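Long-range contacts in tRNA (cytosine(38)-C(5))-methyltransferase (Schizosaccharomyces pombe, PDB 6FDF), which methylates cytosine 38 in the anticodon loop of tRNA(Asp) at carbon 5, using S-adenosyl-L-methionine as methyl donor: residues R210-Y215 against Y280-E285; R203-I208 against A287-F292; R244-L249 against C307-L312. All coordinates share one frame; numbering follows the deposited sequence.

Contact 1: residues R210-Y215 against Y280-E285; sequences RDWSSY and YFTARE
Two first torsions set the meeting of Y215 and T282: the tyrosine CG stands anti to its own carbonyl carbon (chi1 -60°), and T282 turns CG2 the same way while OG1 takes the place between backbone N and carbonyl carbon (chi1 74°). The threonine methyl thereby lies over one face of the tyrosine ring, T282 CG2 being 3.6 Å from the Y215 ring centroid and 12° off the normal, a centred CH-pi contact. The same methyl also meets the in-plane edge of the W212 indole, with T282 CG2 3.8 Å from W212 CZ3. R210 approaches it tip to tip, R210 NH2 ending 3.7 Å from T282 CG2. A branched residue suits this place because its methyl packs against rings while its hydroxyl turns to the helix start. There T282 is the N-cap: E285 N donates to T282 OG1 at 3.0 Å, and T282 N returns a bond to E285 OE1 at 2.9 Å, entering from above the carboxylate plane. The reciprocal pair is a capping box that opens helix 283-289. Beside it, the backbone joins the segments, Y280 N donating to Y215 O at 2.8 Å. The polar ends look beyond the two segments: E207 takes a salt bridge from R210 NH2 and bonds T282 OG1, while E207 N donates to E285 OE2. E305 holds the Y215 hydroxyl, on which the R210 guanidinium makes only weak bonds, and R279 pairs with E285 OE1. The sequence from Y280 onward fits motif IX of C5-methyltransferases. Chemically, one threonine serves both an apolar cluster and a helix cap, and the buried E285 carboxylate, bonded at both oxygens and paired with an arginine, is likely to stay ionised.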
loop_
_atom_site.group_PDB
_atom_site.type_symbol
_atom_site.label_atom_id
_atom_site.label_comp_id
_atom_site.label_asym_id
_atom_site.label_seq_id
_atom_site.Cartn_x
_atom_site.Cartn_y
_atom_site.Cartn_z
ATOM N N ARG A 210 0.697 -3.731 -26.604
ATOM C CA ARG A 210 1.416 -4.921 -26.180
ATOM C C ARG A 210 0.728 -6.160 -26.741
ATOM O O ARG A 210 -0.406 -6.107 -27.223
ATOM C CB ARG A 210 1.484 -5.011 -24.653
ATOM C CG ARG A 210 2.297 -3.932 -23.972
ATOM C CD ARG A 210 2.558 -4.323 -22.521
ATOM N NE ARG A 210 3.212 -5.624 -22.413
ATOM C CZ ARG A 210 3.379 -6.286 -21.270
ATOM N NH1 ARG A 210 3.984 -7.466 -21.271
ATOM N NH2 ARG A 210 2.945 -5.770 -20.126
ATOM N N ASP A 211 1.430 -7.287 -26.683
ATOM C CA ASP A 211 0.815 -8.577 -26.970
ATOM C C ASP A 211 0.062 -9.024 -25.723
ATOM O O ASP A 211 0.676 -9.349 -24.702
ATOM C CB ASP A 211 1.868 -9.601 -27.384
ATOM C CG ASP A 211 1.260 -10.926 -27.803
ATOM O OD1 ASP A 211 0.046 -10.957 -28.100
ATOM O OD2 ASP A 211 1.995 -11.934 -27.838
ATOM N N TRP A 212 -1.268 -9.037 -25.799
ATOM C CA TRP A 212 -2.109 -9.266 -24.632
ATOM C C TRP A 212 -2.391 -10.739 -24.362
ATOM O O TRP A 212 -3.144 -11.042 -23.430
ATOM C CB TRP A 212 -3.439 -8.518 -24.788
ATOM C CG TRP A 212 -3.279 -7.049 -25.033
ATOM C CD1 TRP A 212 -3.703 -6.353 -26.124
ATOM C CD2 TRP A 212 -2.640 -6.096 -24.172
ATOM N NE1 TRP A 212 -3.374 -5.026 -25.998
ATOM C CE2 TRP A 212 -2.723 -4.842 -24.808
ATOM C CE3 TRP A 212 -2.014 -6.181 -22.923
ATOM C CZ2 TRP A 212 -2.201 -3.682 -24.241
ATOM C CZ3 TRP A 212 -1.496 -5.029 -22.362
ATOM C CH2 TRP A 212 -1.593 -3.796 -23.021
ATOM N N SER A 213 -1.807 -11.651 -25.146
ATOM C CA SER A 213 -2.180 -13.065 -25.085
ATOM C C SER A 213 -2.124 -13.607 -23.660
ATOM O O SER A 213 -3.067 -14.258 -23.195
ATOM C CB SER A 213 -1.269 -13.883 -26.002
ATOM O OG SER A 213 -0.972 -13.174 -27.192
ATOM N N SER A 214 -1.025 -13.349 -22.951
ATOM C CA SER A 214 -0.862 -13.921 -21.619
ATOM C C SER A 214 -1.791 -13.297 -20.587
ATOM O O SER A 214 -1.929 -13.855 -19.493
ATOM C CB SER A 214 0.589 -13.778 -21.151
ATOM O OG SER A 214 1.015 -12.428 -21.211
ATOM N N TYR A 215 -2.419 -12.162 -20.897
ATOM C CA TYR A 215 -3.278 -11.470 -19.947
ATOM C C TYR A 215 -4.762 -11.723 -20.171
ATOM O O TYR A 215 -5.572 -11.275 -19.355
ATOM C CB TYR A 215 -3.001 -9.963 -19.990
ATOM C CG TYR A 215 -1.570 -9.625 -19.634
ATOM C CD1 TYR A 215 -1.163 -9.566 -18.307
ATOM C CD2 TYR A 215 -0.626 -9.377 -20.623
ATOM C CE1 TYR A 215 0.147 -9.271 -17.975
ATOM C CE2 TYR A 215 0.688 -9.075 -20.300
ATOM C CZ TYR A 215 1.067 -9.023 -18.974
ATOM O OH TYR A 215 2.371 -8.723 -18.637
ATOM N N TYR A 280 -6.734 -9.225 -17.803
ATOM C CA TYR A 280 -6.265 -8.657 -16.549
ATOM C C TYR A 280 -5.433 -7.411 -16.829
ATOM O O TYR A 280 -4.823 -7.275 -17.892
ATOM C CB TYR A 280 -5.427 -9.681 -15.773
ATOM C CG TYR A 280 -6.194 -10.942 -15.448
ATOM C CD1 TYR A 280 -7.161 -10.947 -14.446
ATOM C CD2 TYR A 280 -5.956 -12.127 -16.139
ATOM C CE1 TYR A 280 -7.879 -12.093 -14.147
ATOM C CE2 TYR A 280 -6.666 -13.282 -15.843
ATOM C CZ TYR A 280 -7.623 -13.259 -14.843
ATOM O OH TYR A 280 -8.336 -14.402 -14.544
ATOM N N PHE A 281 -5.419 -6.487 -15.870
ATOM C CA PHE A 281 -4.393 -5.454 -15.887
ATOM C C PHE A 281 -3.026 -6.108 -15.760
ATOM O O PHE A 281 -2.863 -7.095 -15.039
ATOM C CB PHE A 281 -4.609 -4.453 -14.748
ATOM C CG PHE A 281 -5.821 -3.586 -14.931
ATOM C CD1 PHE A 281 -5.778 -2.483 -15.770
ATOM C CD2 PHE A 281 -7.001 -3.868 -14.264
ATOM C CE1 PHE A 281 -6.895 -1.683 -15.943
ATOM C CE2 PHE A 281 -8.118 -3.069 -14.435
ATOM C CZ PHE A 281 -8.064 -1.976 -15.277
ATOM N N THR A 282 -2.045 -5.567 -16.477
ATOM C CA THR A 282 -0.680 -6.038 -16.304
ATOM C C THR A 282 -0.142 -5.569 -14.957
ATOM O O THR A 282 -0.669 -4.637 -14.343
ATOM C CB THR A 282 0.217 -5.525 -17.430
ATOM O OG1 THR A 282 0.477 -4.130 -17.226
ATOM C CG2 THR A 282 -0.453 -5.721 -18.785
ATOM N N ALA A 283 0.930 -6.218 -14.491
ATOM C CA ALA A 283 1.522 -5.786 -13.226
ATOM C C ALA A 283 2.044 -4.358 -13.322
ATOM O O ALA A 283 1.974 -3.609 -12.339
ATOM C CB ALA A 283 2.641 -6.736 -12.798
ATOM N N ARG A 284 2.541 -3.956 -14.496
ATOM C CA ARG A 284 2.958 -2.569 -14.686
ATOM C C ARG A 284 1.781 -1.614 -14.530
ATOM O O ARG A 284 1.914 -0.542 -13.927
ATOM C CB ARG A 284 3.605 -2.393 -16.061
ATOM C CG ARG A 284 3.865 -0.935 -16.423
ATOM C CD ARG A 284 4.925 -0.337 -15.509
ATOM N NE ARG A 284 6.206 -1.019 -15.632
ATOM C CZ ARG A 284 7.208 -0.874 -14.772
ATOM N NH1 ARG A 284 7.069 -0.068 -13.727
ATOM N NH2 ARG A 284 8.347 -1.530 -14.961
ATOM N N GLU A 285 0.616 -1.991 -15.058
ATOM C CA GLU A 285 -0.559 -1.136 -14.937
ATOM C C GLU A 285 -1.037 -1.071 -13.493
ATOM O O GLU A 285 -1.444 -0.005 -13.018
ATOM C CB GLU A 285 -1.665 -1.637 -15.866
ATOM C CG GLU A 285 -1.297 -1.467 -17.344
ATOM C CD GLU A 285 -2.235 -2.204 -18.277
ATOM O OE1 GLU A 285 -2.874 -3.178 -17.830
ATOM O OE2 GLU A 285 -2.317 -1.820 -19.467
#

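Contact 2: residues R203-I208 against A287-F292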
loop_
_atom_site.group_PDB
_atom_site.type_symbol
_atom_site.label_atom_id
_atom_site.label_comp_id
_atom_site.label_asym_id
_atom_site.label_seq_id
_atom_site.Cartn_x
_atom_site.Cartn_y
_atom_site.Cartn_z
ATOM N N ARG A 203 -7.657 4.697 -19.001
ATOM C CA ARG A 203 -6.803 4.832 -20.181
ATOM C C ARG A 203 -5.500 5.561 -19.873
ATOM O O ARG A 203 -4.490 5.338 -20.549
ATOM C CB ARG A 203 -7.553 5.583 -21.289
ATOM C CG ARG A 203 -8.018 6.981 -20.873
ATOM C CD ARG A 203 -8.560 7.786 -22.051
ATOM N NE ARG A 203 -10.015 7.732 -22.156
ATOM C CZ ARG A 203 -10.826 8.745 -21.858
ATOM N NH1 ARG A 203 -12.139 8.605 -21.988
ATOM N NH2 ARG A 203 -10.327 9.901 -21.439
ATOM N N ASP A 204 -5.495 6.424 -18.857
ATOM C CA ASP A 204 -4.297 7.191 -18.536
ATOM C C ASP A 204 -3.206 6.342 -17.901
ATOM O O ASP A 204 -2.074 6.813 -17.771
ATOM C CB ASP A 204 -4.654 8.357 -17.613
ATOM C CG ASP A 204 -5.567 9.367 -18.283
ATOM O OD1 ASP A 204 -5.176 9.924 -19.333
ATOM O OD2 ASP A 204 -6.678 9.603 -17.764
ATOM N N TYR A 205 -3.520 5.112 -17.504
ATOM C CA TYR A 205 -2.570 4.219 -16.866
ATOM C C TYR A 205 -2.222 3.008 -17.718
ATOM O O TYR A 205 -1.292 2.271 -17.367
ATOM C CB TYR A 205 -3.121 3.755 -15.508
ATOM C CG TYR A 205 -3.322 4.897 -14.536
ATOM C CD1 TYR A 205 -4.408 5.760 -14.665
ATOM C CD2 TYR A 205 -2.424 5.124 -13.500
ATOM C CE1 TYR A 205 -4.588 6.815 -13.794
ATOM C CE2 TYR A 205 -2.604 6.174 -12.616
ATOM C CZ TYR A 205 -3.687 7.016 -12.771
ATOM O OH TYR A 205 -3.869 8.060 -11.894
ATOM N N LEU A 206 -2.943 2.775 -18.813
ATOM C CA LEU A 206 -2.762 1.549 -19.575
ATOM C C LEU A 206 -1.456 1.564 -20.358
ATOM O O LEU A 206 -0.996 2.607 -20.838
ATOM C CB LEU A 206 -3.934 1.339 -20.539
ATOM C CG LEU A 206 -5.322 1.143 -19.928
ATOM C CD1 LEU A 206 -6.386 0.990 -21.008
ATOM C CD2 LEU A 206 -5.325 -0.060 -18.977
ATOM N N GLU A 207 -0.874 0.377 -20.504
ATOM C CA GLU A 207 0.147 0.176 -21.515
ATOM C C GLU A 207 -0.528 0.115 -22.877
ATOM O O GLU A 207 -1.719 -0.189 -22.992
ATOM C CB GLU A 207 0.938 -1.102 -21.246
ATOM C CG GLU A 207 1.775 -1.049 -19.973
ATOM C CD GLU A 207 2.651 -2.273 -19.802
ATOM O OE1 GLU A 207 3.835 -2.232 -20.201
ATOM O OE2 GLU A 207 2.148 -3.290 -19.279
ATOM N N ILE A 208 0.240 0.355 -23.925
ATOM C CA ILE A 208 -0.373 0.313 -25.241
ATOM C C ILE A 208 0.354 -0.611 -26.188
ATOM O O ILE A 208 1.567 -0.835 -26.097
ATOM C CB ILE A 208 -0.458 1.707 -25.906
ATOM C CG1 ILE A 208 0.931 2.133 -26.386
ATOM C CG2 ILE A 208 -1.051 2.712 -24.958
ATOM C CD1 ILE A 208 1.746 2.806 -25.331
ATOM N N ALA A 287 0.925 -1.399 -10.861
ATOM C CA ALA A 287 1.904 -0.524 -10.221
ATOM C C ALA A 287 1.597 0.945 -10.498
ATOM O O ALA A 287 1.657 1.784 -9.590
ATOM C CB ALA A 287 3.318 -0.879 -10.691
ATOM N N ARG A 288 1.278 1.274 -11.752
ATOM C CA ARG A 288 0.943 2.652 -12.100
ATOM C C ARG A 288 -0.299 3.127 -11.356
ATOM O O ARG A 288 -0.327 4.244 -10.828
ATOM C CB ARG A 288 0.727 2.767 -13.606
ATOM C CG ARG A 288 1.981 2.633 -14.440
ATOM C CD ARG A 288 1.598 2.606 -15.908
ATOM N NE ARG A 288 2.756 2.581 -16.794
ATOM C CZ ARG A 288 2.672 2.482 -18.116
ATOM N NH1 ARG A 288 1.486 2.391 -18.698
ATOM N NH2 ARG A 288 3.774 2.474 -18.852
ATOM N N LEU A 289 -1.331 2.285 -11.285
ATOM C CA LEU A 289 -2.536 2.682 -10.564
ATOM C C LEU A 289 -2.263 2.879 -9.078
ATOM O O LEU A 289 -2.985 3.627 -8.412
ATOM C CB LEU A 289 -3.637 1.644 -10.775
ATOM C CG LEU A 289 -4.269 1.696 -12.165
ATOM C CD1 LEU A 289 -4.936 0.365 -12.497
ATOM C CD2 LEU A 289 -5.278 2.837 -12.243
ATOM N N MET A 290 -1.238 2.222 -8.542
ATOM C CA MET A 290 -0.868 2.397 -7.145
ATOM C C MET A 290 0.177 3.491 -6.943
ATOM O O MET A 290 0.642 3.688 -5.815
ATOM C CB MET A 290 -0.377 1.067 -6.567
ATOM C CG MET A 290 -1.489 0.029 -6.499
ATOM S SD MET A 290 -0.958 -1.510 -5.734
ATOM C CE MET A 290 -2.477 -2.453 -5.788
ATOM N N GLY A 291 0.533 4.215 -8.001
ATOM C CA GLY A 291 1.406 5.367 -7.906
ATOM C C GLY A 291 2.891 5.085 -7.978
ATOM O O GLY A 291 3.686 6.002 -7.744
ATOM N N PHE A 292 3.292 3.863 -8.306
ATOM C CA PHE A 292 4.710 3.564 -8.421
ATOM C C PHE A 292 5.272 4.181 -9.698
ATOM O O PHE A 292 4.588 4.208 -10.727
ATOM C CB PHE A 292 4.941 2.055 -8.424
ATOM C CG PHE A 292 4.813 1.432 -7.069
ATOM C CD1 PHE A 292 3.577 1.047 -6.583
ATOM C CD2 PHE A 292 5.933 1.245 -6.273
ATOM C CE1 PHE A 292 3.456 0.484 -5.327
ATOM C CE2 PHE A 292 5.825 0.684 -5.023
ATOM C CZ PHE A 292 4.588 0.303 -4.547
#
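Y205 and L289 form the close-packed half of this contact. The leucine CD2 methyl sits over one face of the tyrosine ring in a CH-pi contact, offset toward the rim, with L289 CD2 3.7 Å from Y205 CG. At the ring's edge runs the R288 backbone, where R288 O comes 3.5 Å from Y205 CD2; a flat aromatic suits a place where one face takes a methyl and the edge runs against main chain. The other half is more open. R288, extended from CG to NE, lays its guanidinium edge against the loop backbone, and R288 NH1 donates to Y205 O at 3.1 Å, nearly straight (167°) but well above the carbonyl plane. E207 meets this group only through its aliphatic part, E207 CG lying 3.7 Å from R288 NH1; its carboxylate has R210 as salt-bridge partner. The R288 NE pairs instead with E294. An alanine at R288 would probably leave the Y205 carbonyl without this donor and E294 without its charged mate. G291, at positive phi, closes helix 283-289 with a Schellman motif, F292 N bonding A287 O. A287 in the last turn and F292 after it both rest on L312 of helix 305-313, while the 203-208 loop follows strand 168-175 of the large sheet.

Contact 3: residues R244-L249 against C307-L312; sequences RGYTHL and CMYRLL
One face of the Y309 ring receives the T247 methyl, and the edge of the Y246 ring is turned toward the face of Y309, in an offset edge-to-face (T-shaped) pair with planes at 65°. Here the loop before strand 256-258 of the small three-stranded sheet packs on helix 305-313 of a C5-type, class I-like SAM-binding methyltransferase. Y246 CD2 comes 3.9 Å from Y309 CD1. T247 holds CG2 anti to its own carbonyl carbon (OG1 at chi1 74°), which puts T247 CG2, offset toward the rim, 4.1 Å from the Y309 centroid in a CH-pi contact. T247 OG1 lies over one face of the H248 imidazole, near its rim. Tyrosines suit both places, since each hydroxyl bonds main chain: Y246 OH with S255 O and F281 N, Y309 OH with F281 O. Toward the surface, more loosely, R244 CG touches R310 CB at 4.1 Å, their like-charged ends diverging, and H248 NE2 lies 4.0 Å from R310 NH2. G245 O accepts from both H248 N and L249 N in the turn that carries T247. There T247 OG1 donates to Y246 O at 2.6 Å, in the carbonyl plane and on a lone pair.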
loop_
_atom_site.group_PDB
_atom_site.type_symbol
_atom_site.label_atom_id
_atom_site.label_comp_id
_atom_site.label_asym_id
_atom_site.label_seq_id
_atom_site.Cartn_x
_atom_site.Cartn_y
_atom_site.Cartn_z
ATOM N N ARG A 244 -3.958 -9.793 -3.332
ATOM C CA ARG A 244 -3.095 -10.937 -3.604
ATOM C C ARG A 244 -3.780 -12.015 -4.436
ATOM O O ARG A 244 -3.093 -12.816 -5.081
ATOM C CB ARG A 244 -2.629 -11.525 -2.271
ATOM C CG ARG A 244 -1.630 -12.653 -2.379
ATOM C CD ARG A 244 -1.085 -12.987 -1.010
ATOM N NE ARG A 244 -0.127 -14.084 -1.066
ATOM C CZ ARG A 244 0.756 -14.341 -0.110
ATOM N NH1 ARG A 244 1.590 -15.361 -0.239
ATOM N NH2 ARG A 244 0.807 -13.570 0.968
ATOM N N GLY A 245 -5.107 -12.052 -4.449
ATOM C CA GLY A 245 -5.838 -13.028 -5.228
ATOM C C GLY A 245 -5.990 -12.708 -6.699
ATOM O O GLY A 245 -6.527 -13.527 -7.449
ATOM N N TYR A 246 -5.526 -11.539 -7.133
ATOM C CA TYR A 246 -5.779 -11.080 -8.493
ATOM C C TYR A 246 -5.125 -12.015 -9.505
ATOM O O TYR A 246 -3.960 -12.398 -9.352
ATOM C CB TYR A 246 -5.261 -9.652 -8.677
ATOM C CG TYR A 246 -5.725 -9.018 -9.974
ATOM C CD1 TYR A 246 -7.076 -8.845 -10.234
ATOM C CD2 TYR A 246 -4.810 -8.594 -10.934
ATOM C CE1 TYR A 246 -7.510 -8.263 -11.418
ATOM C CE2 TYR A 246 -5.231 -8.007 -12.119
ATOM C CZ TYR A 246 -6.580 -7.843 -12.354
ATOM O OH TYR A 246 -7.025 -7.271 -13.533
ATOM N N THR A 247 -5.890 -12.374 -10.539
ATOM C CA THR A 247 -5.641 -13.352 -11.615
ATOM C C THR A 247 -5.860 -14.786 -11.138
ATOM O O THR A 247 -5.716 -15.716 -11.949
ATOM C CB THR A 247 -4.243 -13.249 -12.268
ATOM O OG1 THR A 247 -3.228 -13.780 -11.396
ATOM C CG2 THR A 247 -3.914 -11.807 -12.615
ATOM N N HIS A 248 -6.259 -15.001 -9.883
ATOM C CA HIS A 248 -6.497 -16.346 -9.364
ATOM C C HIS A 248 -7.909 -16.489 -8.816
ATOM O O HIS A 248 -8.665 -17.345 -9.284
ATOM C CB HIS A 248 -5.463 -16.682 -8.279
ATOM C CG HIS A 248 -4.049 -16.444 -8.705
ATOM N ND1 HIS A 248 -3.436 -17.186 -9.692
ATOM C CD2 HIS A 248 -3.131 -15.542 -8.286
ATOM C CE1 HIS A 248 -2.201 -16.749 -9.864
ATOM N NE2 HIS A 248 -1.990 -15.753 -9.023
ATOM N N LEU A 249 -8.282 -15.667 -7.841
ATOM C CA LEU A 249 -9.648 -15.592 -7.354
ATOM C C LEU A 249 -10.369 -14.493 -8.118
ATOM O O LEU A 249 -9.770 -13.466 -8.451
ATOM C CB LEU A 249 -9.667 -15.293 -5.855
ATOM C CG LEU A 249 -9.088 -16.387 -4.956
ATOM C CD1 LEU A 249 -9.086 -15.938 -3.503
ATOM C CD2 LEU A 249 -9.887 -17.665 -5.122
ATOM N N CYS A 307 4.519 -13.156 -9.304
ATOM C CA CYS A 307 4.846 -12.792 -7.932
ATOM C C CYS A 307 4.701 -11.291 -7.700
ATOM O O CYS A 307 4.373 -10.867 -6.585
ATOM C CB CYS A 307 6.260 -13.260 -7.597
ATOM S SG CYS A 307 6.412 -15.059 -7.508
ATOM N N MET A 308 4.923 -10.478 -8.736
ATOM C CA MET A 308 4.753 -9.033 -8.589
ATOM C C MET A 308 3.307 -8.670 -8.267
ATOM O O MET A 308 3.059 -7.750 -7.483
ATOM C CB MET A 308 5.212 -8.303 -9.851
ATOM C CG MET A 308 6.719 -8.128 -9.962
ATOM S SD MET A 308 7.471 -7.265 -8.560
ATOM C CE MET A 308 6.656 -5.680 -8.607
ATOM N N TYR A 309 2.336 -9.354 -8.888
ATOM C CA TYR A 309 0.940 -9.108 -8.530
ATOM C C TYR A 309 0.721 -9.305 -7.036
ATOM O O TYR A 309 -0.027 -8.551 -6.404
ATOM C CB TYR A 309 0.001 -10.039 -9.295
ATOM C CG TYR A 309 -0.259 -9.740 -10.752
ATOM C CD1 TYR A 309 -0.950 -8.597 -11.136
ATOM C CD2 TYR A 309 0.117 -10.642 -11.742
ATOM C CE1 TYR A 309 -1.224 -8.339 -12.465
ATOM C CE2 TYR A 309 -0.153 -10.393 -13.078
ATOM C CZ TYR A 309 -0.826 -9.241 -13.433
ATOM O OH TYR A 309 -1.111 -8.988 -14.757
ATOM N N ARG A 310 1.365 -10.320 -6.453
ATOM C CA ARG A 310 1.165 -10.578 -5.032
ATOM C C ARG A 310 1.796 -9.487 -4.185
ATOM O O ARG A 310 1.217 -9.064 -3.176
ATOM C CB ARG A 310 1.737 -11.947 -4.668
ATOM C CG ARG A 310 1.174 -13.060 -5.526
ATOM C CD ARG A 310 1.688 -14.426 -5.099
ATOM N NE ARG A 310 1.158 -15.474 -5.971
ATOM C CZ ARG A 310 1.908 -16.310 -6.681
ATOM N NH1 ARG A 310 3.231 -16.255 -6.599
ATOM N NH2 ARG A 310 1.333 -17.226 -7.451
ATOM N N LEU A 311 2.990 -9.029 -4.573
ATOM C CA LEU A 311 3.659 -7.971 -3.828
ATOM C C LEU A 311 2.905 -6.656 -3.965
ATOM O O LEU A 311 2.766 -5.905 -2.994
ATOM C CB LEU A 311 5.101 -7.820 -4.320
ATOM C CG LEU A 311 6.018 -9.023 -4.086
ATOM C CD1 LEU A 311 7.393 -8.807 -4.723
ATOM C CD2 LEU A 311 6.143 -9.292 -2.592
ATOM N N LEU A 312 2.424 -6.356 -5.173
ATOM C CA LEU A 312 1.661 -5.130 -5.389
ATOM C C LEU A 312 0.335 -5.165 -4.641
ATOM O O LEU A 312 -0.118 -4.141 -4.114
ATOM C CB LEU A 312 1.440 -4.920 -6.888
ATOM C CG LEU A 312 2.687 -4.435 -7.632
ATOM C CD1 LEU A 312 2.544 -4.604 -9.152
ATOM C CD2 LEU A 312 2.983 -2.976 -7.274
#

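Overall arrangement
Going from the N terminus, the chain first builds the whole large sheet, then after strand 168-175 enters a long loop. Residues 203-208 and 210-215 follow one another there, and both are met later by helix 283-289 or the residues flanking it. Contact 2 closes the longer loop, 203-208 to 287-292, and contact 1 closes a shorter one within it. Contact 3 begins inside both, at 244-249, but ends beyond them on helix 305-313, so it crosses each. E207 links contacts 1 and 2, F281 links contacts 1 and 3 through two tyrosine hydroxyls, and L312 of contact 3 packs on M290 and F292 of contact 2. Together they tie the loops around the small sheet to two successive helices.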